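Local coordinates for CBS domain protein (Sulfolobus tokodaii, PDB 2EF7) that is of unknown function but pairs two CBS domains, modules that in many proteins sense adenine nucleotides and regulate what they are joined to, at residues Thr87-Leu90 against Ala91-Gln95; Ile78-Arg81 against Glu82-Ile86; Glu52-Ile55 against Val56-Ile59. One frame throughout, in Å; residues are numbered along the deposited sequence.

Contact 1: Thr87-Leu90 against Ala91-Gln95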
# COMPACT_ATOMS: atom_id res chain seq x y z
N THR A 87 -2.70 -0.40 -19.18
CA THR A 87 -1.52 0.42 -19.43
C THR A 87 -1.86 1.70 -20.18
O THR A 87 -1.11 2.68 -20.10
CB THR A 87 -0.45 -0.36 -20.19
OG1 THR A 87 -0.97 -0.83 -21.44
CG2 THR A 87 0.00 -1.54 -19.36
N GLY A 88 -2.97 1.70 -20.89
CA GLY A 88 -3.38 2.89 -21.60
C GLY A 88 -3.72 3.96 -20.57
O GLY A 88 -3.32 5.12 -20.70
N ALA A 89 -4.47 3.57 -19.55
CA ALA A 89 -4.84 4.49 -18.49
C ALA A 89 -3.55 4.96 -17.81
O ALA A 89 -3.41 6.13 -17.46
CB ALA A 89 -5.75 3.79 -17.48
N LEU A 90 -2.61 4.04 -17.63
CA LEU A 90 -1.33 4.35 -17.01
C LEU A 90 -0.56 5.40 -17.80
O LEU A 90 -0.01 6.35 -17.25
CB LEU A 90 -0.47 3.10 -16.90
CG LEU A 90 0.88 3.31 -16.23
CD1 LEU A 90 0.70 3.86 -14.82
CD2 LEU A 90 1.63 1.99 -16.19
N ALA A 91 -0.51 5.22 -19.12
CA ALA A 91 0.21 6.16 -19.95
C ALA A 91 -0.41 7.55 -19.86
O ALA A 91 0.31 8.55 -19.87
CB ALA A 91 0.22 5.68 -21.39
N LEU A 92 -1.73 7.62 -19.75
CA LEU A 92 -2.42 8.91 -19.67
C LEU A 92 -2.16 9.57 -18.32
O LEU A 92 -1.97 10.78 -18.24
CB LEU A 92 -3.93 8.72 -19.90
CG LEU A 92 -4.64 9.88 -20.59
CD1 LEU A 92 -3.97 10.15 -21.93
CD2 LEU A 92 -6.11 9.55 -20.80
N MSE A 93 -2.15 8.78 -17.25
CA MSE A 93 -1.89 9.31 -15.92
C MSE A 93 -0.48 9.92 -15.85
O MSE A 93 -0.31 11.04 -15.37
CB MSE A 93 -2.04 8.20 -14.88
CG MSE A 93 -3.48 7.81 -14.59
SE MSE A 93 -3.63 6.22 -13.50
CE MSE A 93 -5.35 5.60 -14.13
N ARG A 94 0.52 9.18 -16.34
CA ARG A 94 1.90 9.67 -16.33
C ARG A 94 1.99 10.96 -17.14
O ARG A 94 2.54 11.95 -16.67
CB ARG A 94 2.85 8.63 -16.94
CG ARG A 94 2.99 7.34 -16.13
CD ARG A 94 3.90 6.32 -16.81
NE ARG A 94 5.29 6.78 -16.93
CZ ARG A 94 6.29 6.03 -17.39
NH1 ARG A 94 7.52 6.54 -17.46
NH2 ARG A 94 6.07 4.79 -17.77
N GLN A 95 1.44 10.93 -18.35
CA GLN A 95 1.47 12.10 -19.22
C GLN A 95 0.95 13.37 -18.57
O GLN A 95 1.51 14.44 -18.76
CB GLN A 95 0.65 11.83 -20.50
CG GLN A 95 0.76 12.96 -21.52
CD GLN A 95 0.14 12.61 -22.86
OE1 GLN A 95 0.33 11.51 -23.38
NE2 GLN A 95 -0.59 13.55 -23.44
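The chain of M93, a selenomethionine, runs back along the helix over A89: its terminal CE lies 3.8 Å from A89 CB, methyl against methyl. M93 sets off with CG beside its own N (chi1 -74°) and stays extended beyond it, a path that carries CG past the A89 carbonyl, 3.3 Å from A89 O, before the selenium and its methyl reach the alanine. The same oxygen takes the backbone N-H of M93 at 2.9 Å. R94, the next residue, leans likewise toward L90. R94 CG sits 3.4 Å from L90 O, and R94 CD comes within 4.3 Å of L90 CG, a loose aliphatic contact. L90 CG lies opposite its own N (chi1 -179°), beside its carbonyl carbon, and the side chain packs on I116 and I119 of helix 116-126. M93 rests on the same two isoleucines and on L101. The backbone bonds A91 N to T87 O (2.8 Å) and R94 N to L90 O (3.0 Å) keep this i to i+4 spacing. T87 and R94 pack against a second subunit. This packing belongs to the helix of the beta-alpha-beta unit 80-81, 86-96, 100-104 in the second CBS domain.

Contact 2: Ile78-Arg81 against Glu82-Ile86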
# COMPACT_ATOMS: atom_id res chain seq x y z
N ILE A 78 -9.64 15.35 -19.34
CA ILE A 78 -8.86 14.13 -19.52
C ILE A 78 -9.70 12.93 -19.09
O ILE A 78 -10.17 12.87 -17.95
CB ILE A 78 -7.55 14.14 -18.67
CG1 ILE A 78 -6.90 15.53 -18.68
CG2 ILE A 78 -6.55 13.13 -19.23
CD1 ILE A 78 -6.59 16.07 -20.05
N THR A 79 -9.90 11.97 -19.99
CA THR A 79 -10.67 10.78 -19.69
C THR A 79 -10.06 9.58 -20.40
O THR A 79 -9.22 9.73 -21.29
CB THR A 79 -12.12 10.89 -20.20
OG1 THR A 79 -12.11 10.91 -21.63
CG2 THR A 79 -12.80 12.16 -19.69
N ILE A 80 -10.51 8.39 -20.01
CA ILE A 80 -10.06 7.15 -20.62
C ILE A 80 -11.28 6.26 -20.85
O ILE A 80 -12.18 6.20 -20.01
CB ILE A 80 -9.05 6.40 -19.71
CG1 ILE A 80 -8.43 5.22 -20.47
CG2 ILE A 80 -9.72 5.94 -18.42
CD1 ILE A 80 -7.37 5.66 -21.48
N ARG A 81 -11.34 5.58 -22.00
CA ARG A 81 -12.46 4.70 -22.30
C ARG A 81 -12.40 3.43 -21.45
O ARG A 81 -11.31 2.95 -21.13
CB ARG A 81 -12.48 4.31 -23.78
CG ARG A 81 -12.70 5.48 -24.71
CD ARG A 81 -13.05 5.01 -26.11
NE ARG A 81 -13.50 6.11 -26.96
CZ ARG A 81 -13.98 5.97 -28.19
NH1 ARG A 81 -14.08 4.76 -28.72
NH2 ARG A 81 -14.36 7.03 -28.88
N GLU A 82 -13.56 2.89 -21.08
CA GLU A 82 -13.61 1.69 -20.26
C GLU A 82 -13.06 0.46 -20.99
O GLU A 82 -12.63 -0.50 -20.35
CB GLU A 82 -15.04 1.41 -19.80
CG GLU A 82 -16.07 1.40 -20.92
CD GLU A 82 -17.47 1.05 -20.43
OE1 GLU A 82 -17.69 1.06 -19.20
OE2 GLU A 82 -18.34 0.77 -21.27
N ASP A 83 -13.08 0.50 -22.31
CA ASP A 83 -12.55 -0.62 -23.10
C ASP A 83 -11.04 -0.54 -23.24
O ASP A 83 -10.44 -1.43 -23.83
CB ASP A 83 -13.18 -0.66 -24.50
CG ASP A 83 -14.61 -1.14 -24.49
OD1 ASP A 83 -14.96 -1.96 -23.61
OD2 ASP A 83 -15.39 -0.73 -25.38
N SER A 84 -10.43 0.52 -22.72
CA SER A 84 -8.98 0.69 -22.82
C SER A 84 -8.18 -0.30 -21.97
O SER A 84 -8.62 -0.71 -20.89
CB SER A 84 -8.54 2.08 -22.36
OG SER A 84 -9.16 3.10 -23.12
N PRO A 85 -6.99 -0.68 -22.46
CA PRO A 85 -6.14 -1.60 -21.72
C PRO A 85 -5.63 -0.82 -20.50
O PRO A 85 -5.52 0.40 -20.55
CB PRO A 85 -5.01 -1.91 -22.70
CG PRO A 85 -5.66 -1.74 -24.04
CD PRO A 85 -6.50 -0.49 -23.84
N ILE A 86 -5.35 -1.53 -19.42
CA ILE A 86 -4.85 -0.93 -18.19
C ILE A 86 -3.69 0.04 -18.42
O ILE A 86 -3.69 1.15 -17.91
CB ILE A 86 -4.40 -2.03 -17.21
CG1 ILE A 86 -5.61 -2.85 -16.78
CG2 ILE A 86 -3.68 -1.42 -16.00
CD1 ILE A 86 -6.65 -2.05 -16.02
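S84 turns back on R81 and grips one carbonyl twice: S84 N donates to R81 O at 3.0 Å, and S84 OG donates to the same R81 O at 2.9 Å. Both donors approach from one face of the carbonyl; the amide stands well above its plane (62°), while the hydroxyl is tilted less. OG gets there because it is set beside its own N and opposite the carbonyl carbon, with chi1 at -59°. The amide bond closes a type I beta turn from R81 to S84. I80 lies alongside the serine, its CG1 branch extended opposite the backbone N (chi1 -171°), which brings I80 CG1 to 3.5 Å from S84 OG. R81 adds its CB, 3.6 Å from S84 OG. An alanine in place of S84 would keep the amide bond but is likely to leave R81 O with a single donor from this turn and the I80 branch with less to lie against. At this surface turn a carbonyl that accepts two hydrogen bonds, together with the backbone bonds of E82 to V104 and S84 to V6, is consistent with a set path from strand 80-81 to helix 86-96, N-capped by P85.

Contact 3: Glu52-Ile55 against Val56-Ile59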
# COMPACT_ATOMS: atom_id res chain seq x y z
N GLU A 52 -13.45 18.43 -1.55
CA GLU A 52 -13.81 19.18 -0.35
C GLU A 52 -13.02 20.48 -0.33
O GLU A 52 -13.54 21.52 0.06
CB GLU A 52 -13.49 18.38 0.91
CG GLU A 52 -14.15 17.03 0.94
CD GLU A 52 -13.83 16.29 2.21
OE1 GLU A 52 -12.63 16.19 2.55
OE2 GLU A 52 -14.77 15.79 2.86
N ARG A 53 -11.77 20.40 -0.76
CA ARG A 53 -10.89 21.56 -0.79
C ARG A 53 -11.38 22.62 -1.77
O ARG A 53 -11.30 23.82 -1.50
CB ARG A 53 -9.47 21.14 -1.15
CG ARG A 53 -8.49 22.29 -1.22
CD ARG A 53 -7.08 21.81 -0.97
NE ARG A 53 -7.01 21.03 0.26
CZ ARG A 53 -5.88 20.65 0.85
NH1 ARG A 53 -4.71 20.98 0.32
NH2 ARG A 53 -5.92 19.93 1.96
N ASP A 54 -11.91 22.17 -2.91
CA ASP A 54 -12.42 23.11 -3.89
C ASP A 54 -13.58 23.88 -3.29
O ASP A 54 -13.73 25.08 -3.55
CB ASP A 54 -12.89 22.41 -5.16
CG ASP A 54 -11.75 21.84 -5.96
OD1 ASP A 54 -10.68 22.49 -6.00
OD2 ASP A 54 -11.92 20.76 -6.57
N ILE A 55 -14.39 23.20 -2.49
CA ILE A 55 -15.52 23.86 -1.86
C ILE A 55 -15.03 24.89 -0.85
O ILE A 55 -15.47 26.04 -0.86
CB ILE A 55 -16.44 22.83 -1.15
CG1 ILE A 55 -17.24 22.06 -2.21
CG2 ILE A 55 -17.40 23.54 -0.19
CD1 ILE A 55 -18.28 21.13 -1.62
N VAL A 56 -14.10 24.49 0.01
CA VAL A 56 -13.57 25.40 1.02
C VAL A 56 -12.89 26.59 0.38
O VAL A 56 -13.02 27.72 0.83
CB VAL A 56 -12.56 24.68 1.94
CG1 VAL A 56 -11.88 25.70 2.87
CG2 VAL A 56 -13.27 23.63 2.75
N LYS A 57 -12.17 26.34 -0.70
CA LYS A 57 -11.47 27.39 -1.41
C LYS A 57 -12.47 28.42 -1.94
O LYS A 57 -12.28 29.62 -1.78
CB LYS A 57 -10.66 26.79 -2.55
CG LYS A 57 -9.53 27.65 -3.06
CD LYS A 57 -8.22 26.87 -3.06
CE LYS A 57 -8.28 25.65 -3.97
NZ LYS A 57 -6.99 24.91 -3.98
N ALA A 58 -13.55 27.96 -2.57
CA ALA A 58 -14.54 28.88 -3.12
C ALA A 58 -15.17 29.74 -2.03
O ALA A 58 -15.42 30.93 -2.23
CB ALA A 58 -15.61 28.12 -3.87
N ILE A 59 -15.43 29.13 -0.87
CA ILE A 59 -16.02 29.86 0.25
C ILE A 59 -15.01 30.88 0.76
O ILE A 59 -15.35 32.03 1.01
CB ILE A 59 -16.43 28.91 1.38
CG1 ILE A 59 -17.56 28.01 0.87
CG2 ILE A 59 -16.89 29.69 2.61
CD1 ILE A 59 -17.88 26.89 1.79
O HOH W 1 -8.38 22.20 -5.31
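I55 and I59 lie side by side one turn apart and point the same way, with I55 CG2 3.9 Å from I59 CD1. The I59 branch begins beside its own N (chi1 -66°), which lays I59 CG1 against the carbonyl one turn back, 3.4 Å from I55 O; that oxygen also accepts the N-H of I59. V56 does likewise three residues earlier, V56 CG2 lying 3.4 Å from E52 O. On the polar flank K57 bends at chi2 and chi3 and its chain crosses that of R53 obliquely, placing K57 NZ 4.1 Å from R53 CG, over the aliphatic stem and 5.7 Å from the like charge at R53 NE. The D54 carboxylate is nearby, but D54 OD1 and K57 NZ are 4.9 Å apart and make no direct ion pair. A water lies between them, though its spacing to D54 OD1 is doubtfully short and its link to the lysine weak.

The next shell fixes these groups. D54 OD2 accepts from T51 N, just before the helix, as in one half of a capping box, and is also hydrogen-bonded to T74 OG1. E52 and R53 turn outward to a third subunit, where each makes an intersubunit salt bridge, E52 with R53 and R53 with E52 of that chain. The Thr-x-x-Asp sequence at this helix start resembles the motif that holds ribose and phosphate in nucleotide-binding CBS domains, but binding here is only an inference.

Helix 52-60 follows strand 45-51 directly. I55 packs on M30 of helix 23-33 and on F72, which A58 also touches, while V56, K57 and I59 meet A27, T31 and I59 of the third subunit, so the helix is wedged between its own domain and a subunit interface.

Contacts 2 and 1 are consecutive pieces of the second CBS domain, about 9 Å apart between centres and touching directly: L92 CD2 lies 3.9 Å from I78 CG2. Contact 3 is in the first CBS domain, its centre about 28 Å from that of contact 1 and about 29 Å from that of contact 2. Contacts 1 and 3 are turns of a helix, partly buried, with one apolar face against their own domain and another on a different subunit. They differ in polar fringe: contact 3 carries intersubunit salt bridges and an aspartate hydrogen-bonded at the helix start. Contact 2 is a surface turn, held by a carbonyl accepting two hydrogen bonds and touched by no other chain of the assembly.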